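Long-range contacts in 2-oxoglutarate carboxylase small subunit (Hydrogenobacter thermophilus, PDB 7KCT), which forms the small subunit of a carboxylase of the biotin carboxylase family, with an ATP-grasp domain that here holds ADP and magnesium: residues A[209-214]-A[283-288]; A[213-218]-A[236-241]. One frame throughout, in Å; residues are numbered along the deposited sequence.

Interaction 1: residues A[209-214]-A[283-288]; sequences KYIENP and EFIADE. With MG (magnesium ion), chain E; ADP (adenosine-5'-diphosphate), chain C.
Ile285 meets Pro214 and Ile211 through its CG2 methyl, and here the contact is tight: CG2 lies 3.3 Å from Pro214 CB, shorter than ordinary van der Waals contact, and 3.9 Å from Ile211 CB. The two isoleucines lie alongside, running opposite ways. With CG1 of Ile285 anti to the carbonyl carbon (chi1 -69°), its branches divide the work: CG2 packs on Pro214 and Ile211, while CD1 comes within 3.7 Å of ADP C2' and CG1 lies near the base. Beside them, Pro214 CA makes a CH...O contact with Ala286 O. Segment 209-214 leaves strand 205-209 and lines the adenine pocket of the ATP-grasp domain, holding the base with its backbone: ADP N6 donates to Lys209 O at 3.1 Å, and Ile211 N donates to ADP N1 at 3.1 Å with a fairly straight N-H (163°). Tyr210 CE1 approaches ADP C2 obliquely. Earlier on strand 278-286, Glu283 OE2 binds the magnesium ion, which Glu296 also ligates. Toward solvent the contact is looser. Ile211 CG2 rests on Asp287 CB and CA, 3.9 Å from CB, while the Asp287 carboxylate leads away, its OD1 accepting from Asn291 N.

Interaction 2: residues A[213-218]-A[236-241]; sequences NPKHIE and DCSIQR. With ADP (adenosine-5'-diphosphate), chain C.
His216 faces Cys237 and Gln240 across this contact, and its backbone is gripped at both polar atoms. His216 N donates to Ser238 OG (2.8 Å, 162°), and His216 O accepts from Cys237 N at 2.9 Å. CG of His216 is anti to the backbone N (chi1 -180°), which sends the imidazole toward the ribose. ADP O3' sits at the ring edge, near its plane, a modelled 2.4 Å from His216 ND1; a hydrogen bond so short is doubtful in length. The Gln240 amide, turned 75° from the imidazole, shares that hydroxyl through NE2 and accepts from ADP O2' at OE1, 2.9 Å away; NE2 also donates to Cys237 O, in its own amide plane. This is the ribose end of an ATP-grasp nucleotide pocket, built where strand 215-223 pairs antiparallel with the end of strand 229-236: Ile217 and Asp236 form a non-hydrogen-bonded pair, with Ile217 CD1 against the Asp236 carboxylate. Buried Asp236 is well satisfied. Asp236 OD1 accepts both from Ser238 N, closing an Asx turn, and from Ser238 OG at 2.7 Å, so the aspartate positions the hydroxyl that receives His216 N. Asp236 OD2 uses its syn lone pair for a 2.8 Å salt bridge to Lys215 NZ, which also donates to Phe444 O; the lysine chain stands roughly perpendicular to the aspartate's. On Cys237, SG lies 3.2 Å from Glu218 OE2, an oxygen that forms a salt bridge with Arg235.

How the interactions relate
Interactions 1 and 2 share Asn213 and Pro214; their centres lie 9 Å apart, and both reach the same antiparallel sheet. Strand 215-223 runs between their other partners: it pairs with the end of 229-236 in interaction 2, and on its other edge probable hydrogen bonds join Ile217 O to Phe284 N at 2.8 Å and Lys215 O to Ala286 N at 2.9 Å. Both contacts border the same ADP, interaction 1 at the base and the metal-bound phosphates, interaction 2 at the ribose hydroxyls. They meet again where His216 NE2 packs 3.5 Å from Glu283 CD, beside the magnesium. A second bound ADP lies about 5 Å from the Glu218 side chain but about 13 Å from that of Ile285.

Interaction 1: residues A[209-214]-A[283-288]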
loop_
_atom_site.group_PDB
_atom_site.type_symbol
_atom_site.label_atom_id
_atom_site.label_comp_id
_atom_site.label_asym_id
_atom_site.label_seq_id
_atom_site.Cartn_x
_atom_site.Cartn_y
_atom_site.Cartn_z
ATOM N N LYS A 209 -39.009 -6.407 -11.757
ATOM C CA LYS A 209 -39.513 -6.205 -10.413
ATOM C C LYS A 209 -38.540 -5.310 -9.671
ATOM O O LYS A 209 -37.329 -5.559 -9.671
ATOM C CB LYS A 209 -39.640 -7.546 -9.708
ATOM C CG LYS A 209 -40.106 -7.480 -8.272
ATOM C CD LYS A 209 -41.525 -6.974 -8.191
ATOM C CE LYS A 209 -41.782 -6.286 -6.862
ATOM N NZ LYS A 209 -42.995 -5.447 -6.933
ATOM N N TYR A 210 -39.048 -4.243 -9.080
ATOM C CA TYR A 210 -38.192 -3.468 -8.197
ATOM C C TYR A 210 -38.045 -4.195 -6.868
ATOM O O TYR A 210 -39.034 -4.374 -6.139
ATOM C CB TYR A 210 -38.731 -2.075 -7.958
ATOM C CG TYR A 210 -37.803 -1.325 -7.033
ATOM C CD1 TYR A 210 -36.546 -0.877 -7.482
ATOM C CD2 TYR A 210 -38.142 -1.103 -5.703
ATOM C CE1 TYR A 210 -35.670 -0.177 -6.627
ATOM C CE2 TYR A 210 -37.282 -0.401 -4.842
ATOM C CZ TYR A 210 -36.049 0.056 -5.309
ATOM O OH TYR A 210 -35.236 0.724 -4.419
ATOM N N ILE A 211 -36.823 -4.599 -6.533
ATOM C CA ILE A 211 -36.550 -5.259 -5.259
ATOM C C ILE A 211 -36.281 -4.180 -4.210
ATOM O O ILE A 211 -35.253 -3.501 -4.262
ATOM C CB ILE A 211 -35.373 -6.241 -5.347
ATOM C CG1 ILE A 211 -35.560 -7.241 -6.504
ATOM C CG2 ILE A 211 -35.182 -6.909 -4.010
ATOM C CD1 ILE A 211 -36.729 -8.186 -6.325
ATOM N N GLU A 212 -37.176 -4.053 -3.224
ATOM C CA GLU A 212 -37.089 -2.979 -2.229
ATOM C C GLU A 212 -35.985 -3.298 -1.218
ATOM O O GLU A 212 -35.797 -4.448 -0.807
ATOM C CB GLU A 212 -38.441 -2.797 -1.508
ATOM C CG GLU A 212 -38.680 -1.440 -0.839
ATOM C CD GLU A 212 -39.204 -0.392 -1.804
ATOM O OE1 GLU A 212 -40.193 -0.671 -2.518
ATOM O OE2 GLU A 212 -38.651 0.729 -1.819
ATOM N N ASN A 213 -35.235 -2.281 -0.839
ATOM C CA ASN A 213 -34.133 -2.502 0.096
ATOM C C ASN A 213 -33.114 -3.557 -0.333
ATOM O O ASN A 213 -32.705 -4.397 0.478
ATOM C CB ASN A 213 -34.689 -2.900 1.456
ATOM C CG ASN A 213 -35.772 -1.961 1.935
ATOM O OD1 ASN A 213 -35.581 -0.745 2.006
ATOM N ND2 ASN A 213 -36.945 -2.521 2.196
ATOM N N PRO A 214 -32.643 -3.515 -1.565
ATOM C CA PRO A 214 -31.709 -4.536 -2.037
ATOM C C PRO A 214 -30.268 -4.244 -1.624
ATOM O O PRO A 214 -29.921 -3.127 -1.228
ATOM C CB PRO A 214 -31.868 -4.451 -3.555
ATOM C CG PRO A 214 -32.165 -3.047 -3.789
ATOM C CD PRO A 214 -32.868 -2.473 -2.573
ATOM N N GLU A 283 -23.282 -9.136 -12.010
ATOM C CA GLU A 283 -23.855 -8.349 -10.934
ATOM C C GLU A 283 -25.230 -8.928 -10.601
ATOM O O GLU A 283 -25.997 -9.271 -11.516
ATOM C CB GLU A 283 -23.958 -6.882 -11.341
ATOM C CG GLU A 283 -22.589 -6.278 -11.775
ATOM C CD GLU A 283 -22.583 -4.748 -11.918
ATOM O OE1 GLU A 283 -21.570 -4.131 -11.533
ATOM O OE2 GLU A 283 -23.544 -4.148 -12.467
ATOM N N PHE A 284 -25.497 -9.065 -9.288
ATOM C CA PHE A 284 -26.731 -9.572 -8.681
ATOM C C PHE A 284 -27.337 -8.517 -7.755
ATOM O O PHE A 284 -26.617 -7.710 -7.169
ATOM C CB PHE A 284 -26.453 -10.791 -7.827
ATOM C CG PHE A 284 -25.953 -11.944 -8.580
ATOM C CD1 PHE A 284 -24.624 -12.007 -8.966
ATOM C CD2 PHE A 284 -26.812 -12.982 -8.919
ATOM C CE1 PHE A 284 -24.176 -13.085 -9.643
ATOM C CE2 PHE A 284 -26.370 -14.069 -9.611
ATOM C CZ PHE A 284 -25.056 -14.121 -9.981
ATOM N N ILE A 285 -28.657 -8.531 -7.620
ATOM C CA ILE A 285 -29.399 -7.861 -6.551
ATOM C C ILE A 285 -29.778 -8.929 -5.529
ATOM O O ILE A 285 -30.239 -10.015 -5.897
ATOM C CB ILE A 285 -30.656 -7.174 -7.103
ATOM C CG1 ILE A 285 -30.339 -5.972 -7.981
ATOM C CG2 ILE A 285 -31.574 -6.726 -5.963
ATOM C CD1 ILE A 285 -29.627 -4.873 -7.246
ATOM N N ALA A 286 -29.626 -8.631 -4.248
ATOM C CA ALA A 286 -29.987 -9.564 -3.188
ATOM C C ALA A 286 -31.207 -9.027 -2.448
ATOM O O ALA A 286 -31.230 -7.857 -2.049
ATOM C CB ALA A 286 -28.826 -9.757 -2.221
ATOM N N ASP A 287 -32.216 -9.883 -2.245
ATOM C CA ASP A 287 -33.422 -9.421 -1.567
ATOM C C ASP A 287 -33.262 -9.549 -0.057
ATOM O O ASP A 287 -32.236 -10.008 0.445
ATOM C CB ASP A 287 -34.664 -10.191 -2.021
ATOM C CG ASP A 287 -34.633 -11.645 -1.601
ATOM O OD1 ASP A 287 -33.789 -12.044 -0.771
ATOM O OD2 ASP A 287 -35.470 -12.405 -2.113
ATOM N N GLU A 288 -34.304 -9.145 0.679
ATOM C CA GLU A 288 -34.207 -9.130 2.139
ATOM C C GLU A 288 -33.949 -10.530 2.695
ATOM O O GLU A 288 -33.145 -10.694 3.620
ATOM C CB GLU A 288 -35.478 -8.523 2.737
HETATM MG MG MG E . -24.097 -2.176 -13.212
HETATM P PB ADP C . -25.769 -0.035 -14.762
HETATM O O1B ADP C . -25.966 1.420 -15.011
HETATM O O2B ADP C . -24.930 -0.653 -13.673
HETATM O O3B ADP C . -25.770 -0.892 -16.013
HETATM P PA ADP C . -27.371 -1.914 -13.419
HETATM O O1A ADP C . -26.269 -2.677 -12.775
HETATM O O2A ADP C . -28.570 -2.706 -13.913
HETATM O O3A ADP C . -27.424 -0.550 -14.185
HETATM O "O5'" ADP C . -28.205 -1.429 -11.809
HETATM C "C5'" ADP C . -27.865 -0.071 -11.349
HETATM C "C4'" ADP C . -28.114 -0.123 -9.894
HETATM O "O4'" ADP C . -29.546 0.055 -9.795
HETATM C "C3'" ADP C . -27.776 -1.436 -9.294
HETATM O "O3'" ADP C . -26.485 -1.388 -8.674
HETATM C "C2'" ADP C . -28.808 -1.435 -8.168
HETATM O "O2'" ADP C . -28.467 -0.466 -7.104
HETATM C "C1'" ADP C . -30.034 -0.843 -8.802
HETATM N N9 ADP C . -30.895 -1.889 -9.406
HETATM C C8 ADP C . -30.782 -2.533 -10.646
HETATM N N7 ADP C . -31.799 -3.413 -10.835
HETATM C C5 ADP C . -32.558 -3.350 -9.665
HETATM C C6 ADP C . -33.735 -4.023 -9.249
HETATM N N6 ADP C . -34.312 -4.946 -10.064
HETATM N N1 ADP C . -34.275 -3.802 -8.024
HETATM C C2 ADP C . -33.635 -2.858 -7.290
HETATM N N3 ADP C . -32.533 -2.136 -7.555
HETATM C C4 ADP C . -32.010 -2.410 -8.777
HETATM O O HOH W 1 -21.788 -1.762 -13.597
HETATM O O HOH W 2 -23.742 -1.324 -11.519
#

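Interaction 2: residues A[213-218]-A[236-241]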
loop_
_atom_site.group_PDB
_atom_site.type_symbol
_atom_site.label_atom_id
_atom_site.label_comp_id
_atom_site.label_asym_id
_atom_site.label_seq_id
_atom_site.Cartn_x
_atom_site.Cartn_y
_atom_site.Cartn_z
ATOM N N ASN A 213 -35.235 -2.281 -0.839
ATOM C CA ASN A 213 -34.133 -2.502 0.096
ATOM C C ASN A 213 -33.114 -3.557 -0.333
ATOM O O ASN A 213 -32.705 -4.397 0.478
ATOM C CB ASN A 213 -34.689 -2.900 1.456
ATOM C CG ASN A 213 -35.772 -1.961 1.935
ATOM O OD1 ASN A 213 -35.581 -0.745 2.006
ATOM N ND2 ASN A 213 -36.945 -2.521 2.196
ATOM N N PRO A 214 -32.643 -3.515 -1.565
ATOM C CA PRO A 214 -31.709 -4.536 -2.037
ATOM C C PRO A 214 -30.268 -4.244 -1.624
ATOM O O PRO A 214 -29.921 -3.127 -1.228
ATOM C CB PRO A 214 -31.868 -4.451 -3.555
ATOM C CG PRO A 214 -32.165 -3.047 -3.789
ATOM C CD PRO A 214 -32.868 -2.473 -2.573
ATOM N N LYS A 215 -29.439 -5.290 -1.709
ATOM C CA LYS A 215 -27.987 -5.158 -1.735
ATOM C C LYS A 215 -27.473 -5.442 -3.153
ATOM O O LYS A 215 -28.107 -6.163 -3.932
ATOM C CB LYS A 215 -27.362 -6.090 -0.709
ATOM C CG LYS A 215 -27.627 -5.679 0.766
ATOM C CD LYS A 215 -26.899 -6.617 1.720
ATOM C CE LYS A 215 -26.348 -5.895 2.944
ATOM N NZ LYS A 215 -25.223 -4.975 2.623
ATOM N N HIS A 216 -26.345 -4.829 -3.509
ATOM C CA HIS A 216 -25.708 -5.063 -4.797
ATOM C C HIS A 216 -24.503 -5.963 -4.546
ATOM O O HIS A 216 -23.495 -5.538 -3.965
ATOM C CB HIS A 216 -25.367 -3.745 -5.492
ATOM C CG HIS A 216 -24.708 -3.915 -6.843
ATOM N ND1 HIS A 216 -25.215 -3.348 -7.992
ATOM C CD2 HIS A 216 -23.557 -4.529 -7.211
ATOM C CE1 HIS A 216 -24.432 -3.649 -9.016
ATOM N NE2 HIS A 216 -23.414 -4.359 -8.567
ATOM N N ILE A 217 -24.622 -7.218 -4.971
ATOM C CA ILE A 217 -23.619 -8.255 -4.758
ATOM C C ILE A 217 -23.096 -8.664 -6.133
ATOM O O ILE A 217 -23.886 -8.965 -7.034
ATOM C CB ILE A 217 -24.209 -9.467 -4.006
ATOM C CG1 ILE A 217 -24.811 -9.058 -2.649
ATOM C CG2 ILE A 217 -23.197 -10.528 -3.870
ATOM C CD1 ILE A 217 -23.875 -8.489 -1.696
ATOM N N GLU A 218 -21.771 -8.687 -6.307
ATOM C CA GLU A 218 -21.234 -8.983 -7.634
ATOM C C GLU A 218 -20.082 -9.962 -7.529
ATOM O O GLU A 218 -19.311 -9.930 -6.564
ATOM C CB GLU A 218 -20.795 -7.694 -8.361
ATOM C CG GLU A 218 -19.638 -7.031 -7.690
ATOM C CD GLU A 218 -19.268 -5.737 -8.350
ATOM O OE1 GLU A 218 -20.101 -5.222 -9.124
ATOM O OE2 GLU A 218 -18.151 -5.227 -8.073
ATOM N N ASP A 236 -19.559 -6.551 -2.161
ATOM C CA ASP A 236 -20.772 -5.786 -1.884
ATOM C C ASP A 236 -20.552 -4.321 -2.251
ATOM O O ASP A 236 -19.744 -3.628 -1.624
ATOM C CB ASP A 236 -21.142 -5.941 -0.413
ATOM C CG ASP A 236 -22.485 -5.320 -0.087
ATOM O OD1 ASP A 236 -22.887 -4.372 -0.794
ATOM O OD2 ASP A 236 -23.120 -5.768 0.894
ATOM N N CYS A 237 -21.278 -3.848 -3.247
ATOM C CA CYS A 237 -21.163 -2.498 -3.761
ATOM C C CYS A 237 -22.473 -1.731 -3.587
ATOM O O CYS A 237 -22.831 -0.898 -4.414
ATOM C CB CYS A 237 -20.721 -2.537 -5.225
ATOM S SG CYS A 237 -19.288 -3.641 -5.487
ATOM N N SER A 238 -23.166 -1.940 -2.460
ATOM C CA SER A 238 -24.505 -1.365 -2.292
ATOM C C SER A 238 -24.483 0.144 -2.105
ATOM O O SER A 238 -25.383 0.840 -2.591
ATOM C CB SER A 238 -25.220 -2.019 -1.109
ATOM O OG SER A 238 -25.328 -3.398 -1.342
ATOM N N ILE A 239 -23.481 0.682 -1.409
ATOM C CA ILE A 239 -23.475 2.122 -1.135
ATOM C C ILE A 239 -23.259 2.899 -2.428
ATOM O O ILE A 239 -22.156 2.895 -2.993
ATOM C CB ILE A 239 -22.426 2.493 -0.081
ATOM C CG1 ILE A 239 -22.801 1.759 1.209
ATOM C CG2 ILE A 239 -22.437 3.979 0.125
ATOM C CD1 ILE A 239 -21.869 1.864 2.364
ATOM N N GLN A 240 -24.285 3.662 -2.824
ATOM C CA GLN A 240 -24.348 4.236 -4.148
ATOM C C GLN A 240 -24.970 5.619 -4.148
ATOM O O GLN A 240 -25.743 5.986 -3.266
ATOM C CB GLN A 240 -25.178 3.353 -5.104
ATOM C CG GLN A 240 -24.602 2.009 -5.351
ATOM C CD GLN A 240 -25.517 1.120 -6.184
ATOM O OE1 GLN A 240 -26.418 1.596 -6.885
ATOM N NE2 GLN A 240 -25.284 -0.177 -6.104
ATOM N N ARG A 241 -24.625 6.384 -5.181
ATOM C CA ARG A 241 -25.353 7.586 -5.527
ATOM C C ARG A 241 -25.446 7.635 -7.043
ATOM O O ARG A 241 -24.485 7.294 -7.748
ATOM C CB ARG A 241 -24.679 8.849 -4.983
ATOM C CG ARG A 241 -23.270 9.054 -5.512
ATOM C CD ARG A 241 -23.245 10.016 -6.680
ATOM N NE ARG A 241 -21.892 10.197 -7.219
ATOM C CZ ARG A 241 -21.435 9.651 -8.345
ATOM N NH1 ARG A 241 -20.189 9.894 -8.729
ATOM N NH2 ARG A 241 -22.227 8.901 -9.105
HETATM P PB ADP C . -25.769 -0.035 -14.762
HETATM O O1B ADP C . -25.966 1.420 -15.011
HETATM O O2B ADP C . -24.930 -0.653 -13.673
HETATM O O3B ADP C . -25.770 -0.892 -16.013
HETATM P PA ADP C . -27.371 -1.914 -13.419
HETATM O O1A ADP C . -26.269 -2.677 -12.775
HETATM O O2A ADP C . -28.570 -2.706 -13.913
HETATM O O3A ADP C . -27.424 -0.550 -14.185
HETATM O "O5'" ADP C . -28.205 -1.429 -11.809
HETATM C "C5'" ADP C . -27.865 -0.071 -11.349
HETATM C "C4'" ADP C . -28.114 -0.123 -9.894
HETATM O "O4'" ADP C . -29.546 0.055 -9.795
HETATM C "C3'" ADP C . -27.776 -1.436 -9.294
HETATM O "O3'" ADP C . -26.485 -1.388 -8.674
HETATM C "C2'" ADP C . -28.808 -1.435 -8.168
HETATM O "O2'" ADP C . -28.467 -0.466 -7.104
HETATM C "C1'" ADP C . -30.034 -0.843 -8.802
HETATM N N9 ADP C . -30.895 -1.889 -9.406
HETATM C C8 ADP C . -30.782 -2.533 -10.646
HETATM N N7 ADP C . -31.799 -3.413 -10.835
HETATM C C5 ADP C . -32.558 -3.350 -9.665
HETATM C C6 ADP C . -33.735 -4.023 -9.249
HETATM N N6 ADP C . -34.312 -4.946 -10.064
HETATM N N1 ADP C . -34.275 -3.802 -8.024
HETATM C C2 ADP C . -33.635 -2.858 -7.290
HETATM N N3 ADP C . -32.533 -2.136 -7.555
HETATM C C4 ADP C . -32.010 -2.410 -8.777
#